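Local coordinates for bifunctional GH43-CE protein (Bacteroides eggerthii, PDB 6MLY) that probably hydrolyses xylan-type polysaccharides, joining a family 43 glycosidase, likely a beta-xylosidase, to a carbohydrate esterase in one chain, at residues A[361-365]-A[401-407]; A[89-93]-A[481-485]; A[521-525]-A[603-607]; A[621-625]-A[785-789]. All coordinates share one frame. Residue numbers count along the deposited sequence, not the author numbering.

Contact 1 (A[361-365]-A[401-407]); sequences TSFTQ and FQRKYGQ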
loop_
_atom_site.group_PDB
_atom_site.type_symbol
_atom_site.label_atom_id
_atom_site.label_comp_id
_atom_site.label_asym_id
_atom_site.label_seq_id
_atom_site.Cartn_x
_atom_site.Cartn_y
_atom_site.Cartn_z
ATOM N N THR A 361 13.426 14.035 -14.052
ATOM C CA THR A 361 12.052 14.180 -14.561
ATOM C C THR A 361 11.175 13.019 -14.072
ATOM O O THR A 361 9.956 13.058 -14.212
ATOM C CB THR A 361 12.014 14.187 -16.096
ATOM O OG1 THR A 361 13.243 14.717 -16.592
ATOM C CG2 THR A 361 10.845 14.978 -16.642
ATOM N N SER A 362 11.822 11.980 -13.536
ATOM C CA SER A 362 11.187 10.741 -13.119
ATOM C C SER A 362 11.747 10.338 -11.751
ATOM O O SER A 362 12.946 10.504 -11.493
ATOM C CB SER A 362 11.415 9.654 -14.147
ATOM O OG SER A 362 10.839 8.421 -13.736
ATOM N N PHE A 363 10.872 9.809 -10.890
ATOM C CA PHE A 363 11.278 9.243 -9.610
ATOM C C PHE A 363 12.162 8.004 -9.838
ATOM O O PHE A 363 13.128 7.796 -9.101
ATOM C CB PHE A 363 10.049 8.917 -8.756
ATOM C CG PHE A 363 10.353 8.357 -7.388
ATOM C CD1 PHE A 363 11.394 8.864 -6.622
ATOM C CD2 PHE A 363 9.581 7.336 -6.853
ATOM C CE1 PHE A 363 11.659 8.356 -5.360
ATOM C CE2 PHE A 363 9.851 6.824 -5.593
ATOM C CZ PHE A 363 10.887 7.337 -4.848
ATOM N N THR A 364 11.852 7.207 -10.873
ATOM C CA THR A 364 12.494 5.900 -11.084
ATOM C C THR A 364 13.834 6.056 -11.821
ATOM O O THR A 364 14.563 5.067 -11.992
ATOM C CB THR A 364 11.564 4.916 -11.809
ATOM O OG1 THR A 364 11.502 5.253 -13.197
ATOM C CG2 THR A 364 10.175 4.878 -11.209
ATOM N N GLN A 365 14.156 7.286 -12.250
ATOM C CA GLN A 365 15.473 7.608 -12.817
ATOM C C GLN A 365 16.345 8.326 -11.771
ATOM O O GLN A 365 17.437 8.804 -12.098
ATOM C CB GLN A 365 15.322 8.451 -14.087
ATOM C CG GLN A 365 14.575 7.748 -15.215
ATOM C CD GLN A 365 15.209 6.437 -15.619
ATOM O OE1 GLN A 365 14.571 5.387 -15.578
ATOM N NE2 GLN A 365 16.477 6.483 -16.002
ATOM N N PHE A 401 7.925 1.244 -3.036
ATOM C CA PHE A 401 8.612 1.501 -4.296
ATOM C C PHE A 401 8.450 0.334 -5.279
ATOM O O PHE A 401 8.911 -0.778 -5.024
ATOM C CB PHE A 401 10.089 1.794 -4.025
ATOM C CG PHE A 401 10.898 2.097 -5.259
ATOM C CD1 PHE A 401 10.901 3.371 -5.808
ATOM C CD2 PHE A 401 11.657 1.109 -5.870
ATOM C CE1 PHE A 401 11.643 3.650 -6.944
ATOM C CE2 PHE A 401 12.402 1.389 -7.006
ATOM C CZ PHE A 401 12.396 2.657 -7.540
ATOM N N GLN A 402 7.770 0.621 -6.396
ATOM C CA GLN A 402 7.922 -0.110 -7.655
ATOM C C GLN A 402 7.552 0.833 -8.814
ATOM O O GLN A 402 7.806 2.032 -8.725
ATOM C CB GLN A 402 7.120 -1.414 -7.643
ATOM C CG GLN A 402 7.739 -2.482 -8.539
ATOM C CD GLN A 402 6.842 -3.677 -8.720
ATOM O OE1 GLN A 402 6.399 -4.289 -7.753
ATOM N NE2 GLN A 402 6.575 -4.027 -9.966
ATOM N N ARG A 403 6.989 0.299 -9.906
ATOM C CA ARG A 403 6.558 1.103 -11.042
ATOM C C ARG A 403 5.358 1.942 -10.604
ATOM O O ARG A 403 5.336 3.150 -10.807
ATOM C CB ARG A 403 6.178 0.217 -12.231
ATOM C CG ARG A 403 5.611 0.974 -13.424
ATOM C CD ARG A 403 4.915 0.041 -14.397
ATOM N NE ARG A 403 4.684 0.663 -15.695
ATOM C CZ ARG A 403 5.519 0.600 -16.731
ATOM N NH1 ARG A 403 6.636 -0.106 -16.648
ATOM N NH2 ARG A 403 5.228 1.240 -17.849
ATOM N N LYS A 404 4.375 1.254 -10.016
ATOM C CA LYS A 404 3.226 1.851 -9.371
ATOM C C LYS A 404 3.570 2.099 -7.901
ATOM O O LYS A 404 3.199 1.315 -7.029
ATOM C CB LYS A 404 2.015 0.931 -9.542
ATOM C CG LYS A 404 1.652 0.655 -10.993
ATOM C CD LYS A 404 0.242 0.159 -11.189
ATOM C CE LYS A 404 -0.139 0.072 -12.651
ATOM N NZ LYS A 404 -1.477 -0.540 -12.823
ATOM N N TYR A 405 4.278 3.209 -7.657
ATOM C CA TYR A 405 4.877 3.533 -6.358
ATOM C C TYR A 405 3.949 4.454 -5.565
ATOM O O TYR A 405 2.935 4.910 -6.085
ATOM C CB TYR A 405 6.239 4.211 -6.542
ATOM C CG TYR A 405 6.228 5.435 -7.424
ATOM C CD1 TYR A 405 6.617 5.356 -8.751
ATOM C CD2 TYR A 405 5.831 6.673 -6.941
ATOM C CE1 TYR A 405 6.612 6.470 -9.575
ATOM C CE2 TYR A 405 5.822 7.798 -7.752
ATOM C CZ TYR A 405 6.215 7.696 -9.076
ATOM O OH TYR A 405 6.217 8.787 -9.897
ATOM N N GLY A 406 4.338 4.726 -4.313
ATOM C CA GLY A 406 3.712 5.729 -3.460
ATOM C C GLY A 406 4.746 6.443 -2.608
ATOM O O GLY A 406 5.513 5.797 -1.915
ATOM N N GLN A 407 4.749 7.782 -2.665
ATOM C CA GLN A 407 5.711 8.628 -1.952
ATOM C C GLN A 407 5.031 9.306 -0.761
ATOM O O GLN A 407 3.811 9.342 -0.675
ATOM C CB GLN A 407 6.288 9.692 -2.888
ATOM C CG GLN A 407 7.131 9.109 -4.013
ATOM C CD GLN A 407 7.576 10.150 -5.011
ATOM O OE1 GLN A 407 6.766 10.875 -5.591
ATOM N NE2 GLN A 407 8.881 10.211 -5.236
#

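Contact 2 (A[89-93]-A[481-485]); sequences NTYGR and MPHFM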
loop_
_atom_site.group_PDB
_atom_site.type_symbol
_atom_site.label_atom_id
_atom_site.label_comp_id
_atom_site.label_asym_id
_atom_site.label_seq_id
_atom_site.Cartn_x
_atom_site.Cartn_y
_atom_site.Cartn_z
ATOM N N ASN A 89 17.267 2.370 -17.860
ATOM C CA ASN A 89 17.144 1.541 -16.669
ATOM C C ASN A 89 17.359 0.078 -17.065
ATOM O O ASN A 89 17.597 -0.224 -18.231
ATOM C CB ASN A 89 15.788 1.745 -15.989
ATOM C CG ASN A 89 14.630 1.638 -16.958
ATOM O OD1 ASN A 89 14.279 2.614 -17.619
ATOM N ND2 ASN A 89 14.037 0.458 -17.051
ATOM N N THR A 90 17.291 -0.808 -16.069
ATOM C CA THR A 90 17.257 -2.243 -16.290
ATOM C C THR A 90 16.374 -2.874 -15.206
ATOM O O THR A 90 16.633 -3.983 -14.740
ATOM C CB THR A 90 18.682 -2.814 -16.401
ATOM O OG1 THR A 90 18.614 -4.100 -17.019
ATOM C CG2 THR A 90 19.400 -2.922 -15.072
ATOM N N TYR A 91 15.306 -2.163 -14.833
ATOM C CA TYR A 91 14.306 -2.686 -13.915
ATOM C C TYR A 91 13.796 -4.027 -14.459
ATOM O O TYR A 91 13.586 -4.174 -15.665
ATOM C CB TYR A 91 13.138 -1.710 -13.743
ATOM C CG TYR A 91 13.414 -0.482 -12.911
ATOM C CD1 TYR A 91 13.475 -0.548 -11.527
ATOM C CD2 TYR A 91 13.564 0.763 -13.503
ATOM C CE1 TYR A 91 13.704 0.584 -10.758
ATOM C CE2 TYR A 91 13.788 1.905 -12.749
ATOM C CZ TYR A 91 13.856 1.818 -11.370
ATOM O OH TYR A 91 14.080 2.938 -10.624
ATOM N N GLY A 92 13.628 -5.004 -13.562
ATOM C CA GLY A 92 13.125 -6.325 -13.912
ATOM C C GLY A 92 14.217 -7.268 -14.391
ATOM O O GLY A 92 14.051 -8.479 -14.308
ATOM N N ARG A 93 15.326 -6.713 -14.895
ATOM C CA ARG A 93 16.396 -7.494 -15.512
ATOM C C ARG A 93 17.525 -7.686 -14.483
ATOM O O ARG A 93 17.287 -8.243 -13.419
ATOM C CB ARG A 93 16.804 -6.817 -16.826
ATOM C CG ARG A 93 15.746 -6.893 -17.918
ATOM C CD ARG A 93 16.011 -5.882 -19.016
ATOM N NE ARG A 93 15.418 -6.252 -20.296
ATOM C CZ ARG A 93 14.994 -5.387 -21.215
ATOM N NH1 ARG A 93 14.902 -4.097 -20.927
ATOM N NH2 ARG A 93 14.656 -5.816 -22.419
ATOM N N MET A 481 5.310 -5.950 -13.903
ATOM C CA MET A 481 6.570 -6.401 -14.524
ATOM C C MET A 481 6.854 -5.526 -15.745
ATOM O O MET A 481 6.200 -5.692 -16.773
ATOM C CB MET A 481 6.488 -7.870 -14.962
ATOM N N PRO A 482 7.818 -4.595 -15.648
ATOM C CA PRO A 482 8.688 -4.363 -14.500
ATOM C C PRO A 482 7.917 -3.790 -13.312
ATOM O O PRO A 482 6.755 -3.421 -13.470
ATOM C CB PRO A 482 9.750 -3.361 -14.994
ATOM C CG PRO A 482 9.224 -2.853 -16.310
ATOM C CD PRO A 482 8.395 -3.993 -16.851
ATOM N N HIS A 483 8.551 -3.695 -12.129
ATOM C CA HIS A 483 9.966 -3.959 -11.897
ATOM C C HIS A 483 10.246 -5.445 -11.613
ATOM O O HIS A 483 11.400 -5.805 -11.349
ATOM C CB HIS A 483 10.485 -3.088 -10.737
ATOM C CG HIS A 483 10.314 -1.614 -10.923
ATOM N ND1 HIS A 483 10.269 -1.016 -12.171
ATOM C CD2 HIS A 483 10.213 -0.608 -10.025
ATOM C CE1 HIS A 483 10.123 0.291 -12.028
ATOM N NE2 HIS A 483 10.089 0.567 -10.720
ATOM N N PHE A 484 9.211 -6.297 -11.636
ATOM C CA PHE A 484 9.360 -7.768 -11.475
ATOM C C PHE A 484 9.932 -8.097 -10.086
ATOM O O PHE A 484 10.585 -9.129 -9.894
ATOM C CB PHE A 484 10.257 -8.346 -12.577
ATOM C CG PHE A 484 10.008 -9.786 -12.960
ATOM C CD1 PHE A 484 10.538 -10.287 -14.140
ATOM C CD2 PHE A 484 9.254 -10.643 -12.167
ATOM C CE1 PHE A 484 10.332 -11.606 -14.513
ATOM C CE2 PHE A 484 9.042 -11.960 -12.545
ATOM C CZ PHE A 484 9.581 -12.439 -13.716
ATOM N N MET A 485 9.656 -7.215 -9.120
ATOM C CA MET A 485 10.219 -7.280 -7.787
ATOM C C MET A 485 9.124 -6.918 -6.780
ATOM O O MET A 485 8.115 -6.317 -7.148
ATOM C CB MET A 485 11.388 -6.300 -7.665
ATOM C CG MET A 485 12.191 -6.444 -6.388
ATOM S SD MET A 485 13.446 -5.157 -6.243
ATOM C CE MET A 485 14.520 -5.603 -7.605
#

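Contact 3 (A[521-525]-A[603-607]); sequences DICYA and AAIRF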
loop_
_atom_site.group_PDB
_atom_site.type_symbol
_atom_site.label_atom_id
_atom_site.label_comp_id
_atom_site.label_asym_id
_atom_site.label_seq_id
_atom_site.Cartn_x
_atom_site.Cartn_y
_atom_site.Cartn_z
ATOM N N ASP A 521 -10.857 1.952 0.816
ATOM C CA ASP A 521 -11.476 1.215 -0.287
ATOM C C ASP A 521 -12.032 -0.126 0.213
ATOM O O ASP A 521 -11.702 -1.180 -0.327
ATOM C CB ASP A 521 -10.489 1.041 -1.446
ATOM C CG ASP A 521 -10.335 2.280 -2.313
ATOM O OD1 ASP A 521 -11.368 2.859 -2.692
ATOM O OD2 ASP A 521 -9.181 2.651 -2.612
ATOM N N ILE A 522 -12.874 -0.066 1.250
ATOM C CA ILE A 522 -13.659 -1.205 1.721
ATOM C C ILE A 522 -15.007 -1.162 0.993
ATOM O O ILE A 522 -15.603 -0.097 0.868
ATOM C CB ILE A 522 -13.837 -1.166 3.255
ATOM C CG1 ILE A 522 -12.505 -1.312 4.001
ATOM C CG2 ILE A 522 -14.857 -2.200 3.716
ATOM C CD1 ILE A 522 -12.018 -2.739 4.141
ATOM N N CYS A 523 -15.471 -2.323 0.518
ATOM C CA CYS A 523 -16.763 -2.459 -0.164
ATOM C C CYS A 523 -17.861 -2.697 0.883
ATOM O O CYS A 523 -17.788 -3.651 1.653
ATOM C CB CYS A 523 -16.737 -3.606 -1.171
ATOM S SG CYS A 523 -15.115 -3.882 -1.937
ATOM N N TYR A 524 -18.871 -1.819 0.916
ATOM C CA TYR A 524 -19.961 -1.934 1.906
ATOM C C TYR A 524 -21.154 -2.686 1.301
ATOM O O TYR A 524 -22.004 -3.187 2.040
ATOM C CB TYR A 524 -20.332 -0.566 2.490
ATOM C CG TYR A 524 -20.787 0.482 1.508
ATOM C CD1 TYR A 524 -22.071 0.471 0.990
ATOM C CD2 TYR A 524 -19.947 1.518 1.132
ATOM C CE1 TYR A 524 -22.502 1.445 0.104
ATOM C CE2 TYR A 524 -20.366 2.505 0.254
ATOM C CZ TYR A 524 -21.648 2.469 -0.263
ATOM O OH TYR A 524 -22.059 3.440 -1.134
ATOM N N ALA A 525 -21.211 -2.747 -0.037
ATOM C CA ALA A 525 -22.010 -3.729 -0.768
ATOM C C ALA A 525 -21.074 -4.846 -1.244
ATOM O O ALA A 525 -19.859 -4.751 -1.044
ATOM C CB ALA A 525 -22.713 -3.065 -1.924
ATOM N N ALA A 603 -27.117 1.891 3.063
ATOM C CA ALA A 603 -26.364 0.616 2.928
ATOM C C ALA A 603 -24.993 0.695 3.614
ATOM O O ALA A 603 -24.535 -0.286 4.215
ATOM C CB ALA A 603 -26.203 0.258 1.472
ATOM N N ALA A 604 -24.324 1.846 3.487
ATOM C CA ALA A 604 -23.047 2.077 4.151
ATOM C C ALA A 604 -23.222 1.988 5.674
ATOM O O ALA A 604 -22.387 1.407 6.357
ATOM C CB ALA A 604 -22.476 3.408 3.739
ATOM N N ILE A 605 -24.327 2.542 6.183
ATOM C CA ILE A 605 -24.628 2.559 7.624
ATOM C C ILE A 605 -24.944 1.129 8.089
ATOM O O ILE A 605 -24.455 0.683 9.135
ATOM C CB ILE A 605 -25.773 3.546 7.940
ATOM C CG1 ILE A 605 -25.411 4.979 7.542
ATOM C CG2 ILE A 605 -26.168 3.463 9.407
ATOM C CD1 ILE A 605 -26.611 5.879 7.310
ATOM N N ARG A 606 -25.774 0.423 7.311
ATOM C CA ARG A 606 -26.105 -0.977 7.576
ATOM C C ARG A 606 -24.808 -1.783 7.716
ATOM O O ARG A 606 -24.688 -2.602 8.617
ATOM C CB ARG A 606 -26.983 -1.556 6.463
ATOM C CG ARG A 606 -28.472 -1.304 6.637
ATOM C CD ARG A 606 -29.296 -2.041 5.600
ATOM N NE ARG A 606 -28.955 -1.650 4.238
ATOM C CZ ARG A 606 -29.781 -1.034 3.400
ATOM N NH1 ARG A 606 -31.056 -0.905 3.716
ATOM N NH2 ARG A 606 -29.339 -0.555 2.251
ATOM N N PHE A 607 -23.848 -1.524 6.822
ATOM C CA PHE A 607 -22.572 -2.233 6.814
ATOM C C PHE A 607 -21.817 -1.994 8.131
ATOM O O PHE A 607 -21.250 -2.929 8.703
ATOM C CB PHE A 607 -21.726 -1.804 5.612
ATOM C CG PHE A 607 -20.364 -2.444 5.556
ATOM C CD1 PHE A 607 -20.196 -3.702 5.001
ATOM C CD2 PHE A 607 -19.254 -1.796 6.076
ATOM C CE1 PHE A 607 -18.943 -4.295 4.955
ATOM C CE2 PHE A 607 -18.002 -2.394 6.029
ATOM C CZ PHE A 607 -17.849 -3.639 5.469
#

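Contact 4 (A[621-625]-A[785-789]); sequences FIGIT and FAREA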
loop_
_atom_site.group_PDB
_atom_site.type_symbol
_atom_site.label_atom_id
_atom_site.label_comp_id
_atom_site.label_asym_id
_atom_site.label_seq_id
_atom_site.Cartn_x
_atom_site.Cartn_y
_atom_site.Cartn_z
ATOM N N PHE A 621 -23.905 5.037 18.790
ATOM C CA PHE A 621 -23.912 6.357 18.190
ATOM C C PHE A 621 -23.281 6.302 16.790
ATOM O O PHE A 621 -22.125 5.901 16.639
ATOM C CB PHE A 621 -23.158 7.343 19.086
ATOM C CG PHE A 621 -23.178 8.774 18.608
ATOM C CD1 PHE A 621 -24.187 9.641 19.007
ATOM C CD2 PHE A 621 -22.189 9.257 17.765
ATOM C CE1 PHE A 621 -24.202 10.957 18.573
ATOM C CE2 PHE A 621 -22.209 10.574 17.330
ATOM C CZ PHE A 621 -23.215 11.422 17.736
ATOM N N ILE A 622 -24.056 6.720 15.780
ATOM C CA ILE A 622 -23.568 6.995 14.425
ATOM C C ILE A 622 -24.031 8.403 14.005
ATOM O O ILE A 622 -25.200 8.608 13.650
ATOM C CB ILE A 622 -24.053 5.915 13.437
ATOM C CG1 ILE A 622 -23.557 4.519 13.833
ATOM C CG2 ILE A 622 -23.656 6.275 12.012
ATOM C CD1 ILE A 622 -24.029 3.402 12.926
ATOM N N GLY A 623 -23.113 9.376 14.054
ATOM C CA GLY A 623 -23.344 10.705 13.473
ATOM C C GLY A 623 -23.184 10.674 11.961
ATOM O O GLY A 623 -22.759 9.666 11.409
ATOM N N ILE A 624 -23.527 11.777 11.288
ATOM C CA ILE A 624 -23.381 11.881 9.835
ATOM C C ILE A 624 -23.398 13.360 9.440
ATOM O O ILE A 624 -24.121 14.154 10.033
ATOM C CB ILE A 624 -24.478 11.081 9.101
ATOM C CG1 ILE A 624 -24.210 10.993 7.595
ATOM C CG2 ILE A 624 -25.860 11.653 9.390
ATOM C CD1 ILE A 624 -25.008 9.917 6.893
ATOM N N THR A 625 -22.603 13.703 8.424
ATOM C CA THR A 625 -22.427 15.080 7.989
ATOM C C THR A 625 -21.944 15.101 6.534
ATOM O O THR A 625 -21.596 14.071 5.974
ATOM C CB THR A 625 -21.479 15.818 8.943
ATOM O OG1 THR A 625 -21.329 17.167 8.499
ATOM C CG2 THR A 625 -20.121 15.158 9.044
ATOM N N PHE A 785 -21.664 16.631 18.206
ATOM C CA PHE A 785 -21.558 15.169 18.081
ATOM C C PHE A 785 -21.135 14.560 19.429
ATOM O O PHE A 785 -21.637 13.497 19.810
ATOM C CB PHE A 785 -20.619 14.781 16.934
ATOM C CG PHE A 785 -21.208 14.914 15.550
ATOM C CD1 PHE A 785 -22.463 14.398 15.250
ATOM C CD2 PHE A 785 -20.499 15.534 14.531
ATOM C CE1 PHE A 785 -22.997 14.517 13.975
ATOM C CE2 PHE A 785 -21.034 15.650 13.255
ATOM C CZ PHE A 785 -22.280 15.137 12.978
ATOM N N ALA A 786 -20.244 15.258 20.148
ATOM C CA ALA A 786 -19.740 14.853 21.472
ATOM C C ALA A 786 -20.852 14.863 22.535
ATOM O O ALA A 786 -20.884 13.982 23.393
ATOM C CB ALA A 786 -18.601 15.756 21.877
ATOM N N ARG A 787 -21.738 15.866 22.495
ATOM C CA ARG A 787 -22.820 16.012 23.489
ATOM C C ARG A 787 -23.851 14.886 23.326
ATOM O O ARG A 787 -24.344 14.336 24.315
ATOM C CB ARG A 787 -23.519 17.371 23.362
ATOM C CG ARG A 787 -22.864 18.500 24.143
ATOM C CD ARG A 787 -23.732 19.743 24.139
ATOM N NE ARG A 787 -24.043 20.212 22.791
ATOM C CZ ARG A 787 -23.382 21.172 22.147
ATOM N NH1 ARG A 787 -22.316 21.734 22.692
ATOM N NH2 ARG A 787 -23.796 21.573 20.957
ATOM N N GLU A 788 -24.168 14.565 22.067
ATOM C CA GLU A 788 -25.171 13.558 21.717
ATOM C C GLU A 788 -24.597 12.143 21.916
ATOM O O GLU A 788 -25.352 11.177 21.964
ATOM C CB GLU A 788 -25.639 13.755 20.269
ATOM C CG GLU A 788 -26.188 15.141 19.956
ATOM C CD GLU A 788 -27.601 15.432 20.433
ATOM O OE1 GLU A 788 -28.468 14.544 20.307
ATOM O OE2 GLU A 788 -27.835 16.553 20.920
ATOM N N ALA A 789 -23.266 12.026 22.023
ATOM C CA ALA A 789 -22.584 10.735 22.133
ATOM C C ALA A 789 -22.111 10.478 23.573
ATOM O O ALA A 789 -22.386 9.411 24.129
ATOM C CB ALA A 789 -21.429 10.695 21.163
#

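Contact 1 (A[361-365]-A[401-407])
Segment 361-365 is a loop with no regular structure. Segment 401-407 is a hairpin connection: it leaves strand 395-401 at F401, turns through Q402 to K404 and enters strand 406-411. The backbones stay well apart. The CA atoms of T364 and R403 are 7.6 Å apart, and those of F363 and Y405 are 9.2 Å apart. Side chains fill the gap. The loop is bent by an ST turn, in which T364 N donates to S362 OG at 3.3 Å. F363 points toward the hairpin and is the hub of an aromatic cluster. Its edge meets the face of Y405, with ring centroids 5.1 Å apart and planes at 70°. F401 in turn directs its edge at the face of F363 in an offset edge-to-face pair, with centroids 5.6 Å apart. Q407 lies over a face of F363 in a CH-pi contact, its CG 4.3 Å from the ring centroid. T364 adds a methyl contact, CG2 to Y405 CE1 at 4.2 Å. The contact belongs to the concanavalin A-like beta-sandwich domain. Here the loop between strands 352-355 and 370-373 packs on the hairpin of strands 395-401 and 406-411, and F492, just past strand 488-491, adds another edge-to-face ring to F363.

Contact 2 (A[89-93]-A[481-485])
Ring stacking dominates. Y91 and H483 lie face to face, with centroids 3.7 Å apart and planes only 15° from parallel; Y91 CG comes within 3.3 Å of H483 ND1. At the phenol end, Y91 OH is hydrogen-bonded to T364 O, and N335 ND2 also bonds to this OH. Beside the stack is a small apolar contact, Y91 CB to P482 CB at 4.0 Å. T90 to R93 form a type II beta turn, closed by R93 N to T90 O at 3.0 Å, with G92 at the positive-phi corner. The peptide before H483 is cis. These two loops join the family 43 glycosidase region to the concanavalin A-like domain. Contacts of the glycine follow: G92 CA makes a CA-H...O contact with H483 O at 3.1 Å, and G92 CA is 3.8 Å from F484 CB. The F484 side chain lies about 9 Å from that of D143, a residue predicted to tune the catalytic acid, and about 4 Å from a bound 1,2-ethanediol.

Contact 3 (A[521-525]-A[603-607])
This is an apolar packing contact between the end of an edge strand and a helix in the esterase region, which probably has the alpha/beta-hydrolase fold. Residues 522-523 form the last part of strand 518-523, just after a corner at D521. Residues 603-607 belong to helix 596-610. The closest backbone approach is at Y524 and A604, whose CA atoms are 5.5 Å apart. Y524 and F607 do most of the work, each offering a ring face to the other segment. The Y524 ring lies against the helix surface at its two alanines. A604 CB sits almost straight over it, 3.9 Å from the centroid and 4° off the normal, in a CH-pi contact. A603 CB is 4.1 Å from Y524 CE1. The small alanine side chains let the ring come close to the helix backbone, with Y524 CD1 3.6 Å from A604 N. One turn on, F607 reaches back to the strand. Y524 CA stands over its face, 3.9 Å from the centroid, and I522 CG2 touches F607 CZ at 3.8 Å. C523 O approaches F607 CE1 at 3.6 Å. The polar end of Y524 looks beyond the contact, with OH hydrogen-bonded to N585 O. Strand 518-523 pairs antiparallel with 533-537, through backbone bonds of I522 with L534, and Y524 also bonds to H532. Helix 596-610 packs against this margin of the mixed sheet.

Contact 4 (A[621-625]-A[785-789])
Helix 775-789 packs on strand 621-627 of the parallel core of the esterase sheet, as in an alpha/beta-hydrolase fold. The two segments run nearly antiparallel, at 158°, with axes 9.4 Å apart at closest approach. F785 comes first. Its CA-to-CB bond points sideways, but the ring swings in to the strand. Its CE1 is 3.9 Å from G623 CA. An ideal CB on G623 would lie 2.9 Å from that same CE1, a clash, so the bare glycine makes room for the ring. The ring tip continues to I624 O, 3.6 Å from F785 CZ, and to T625 CB, 4.2 Å from the same atom. F785 also meets F621 through its CD1, 3.9 Å from F621 CZ, and packs on A671 and V673 of strand 671-675 and on L574 of helix 563-577. A786 and R787 face away from the strand; R787 forms a salt bridge with E758. E788 starts toward the strand, its CB 3.6 Å from F621 CE1, before its carboxylate turns off. A789 closes the contact by a CH-pi interaction: its CB lies over the F621 face, 3.5 Å from the centroid and 7° off the normal.

In the fold
The contacts fall into two pairs. Contacts 1 and 2 have centres 12 Å apart and touch: Y91 OH is 2.6 Å from T364 O, a probable hydrogen bond. Contact 1 is nested within the chain loop closed by contact 2, which lies near the predicted glycosidase site. Contacts 3 and 4 follow in the esterase region, 19 Å apart between centres, and reach the same sheet; I605 CG2 meets I622 CD1 at 4.1 Å. T625 of contact 4 adjoins a possible nucleophile elbow, and the side chain of I624 is about 13 Å from the bound sodium ion. Contacts 2 and 4 are farthest apart, about 50 Å between centres, on opposite sides of the chain's centre.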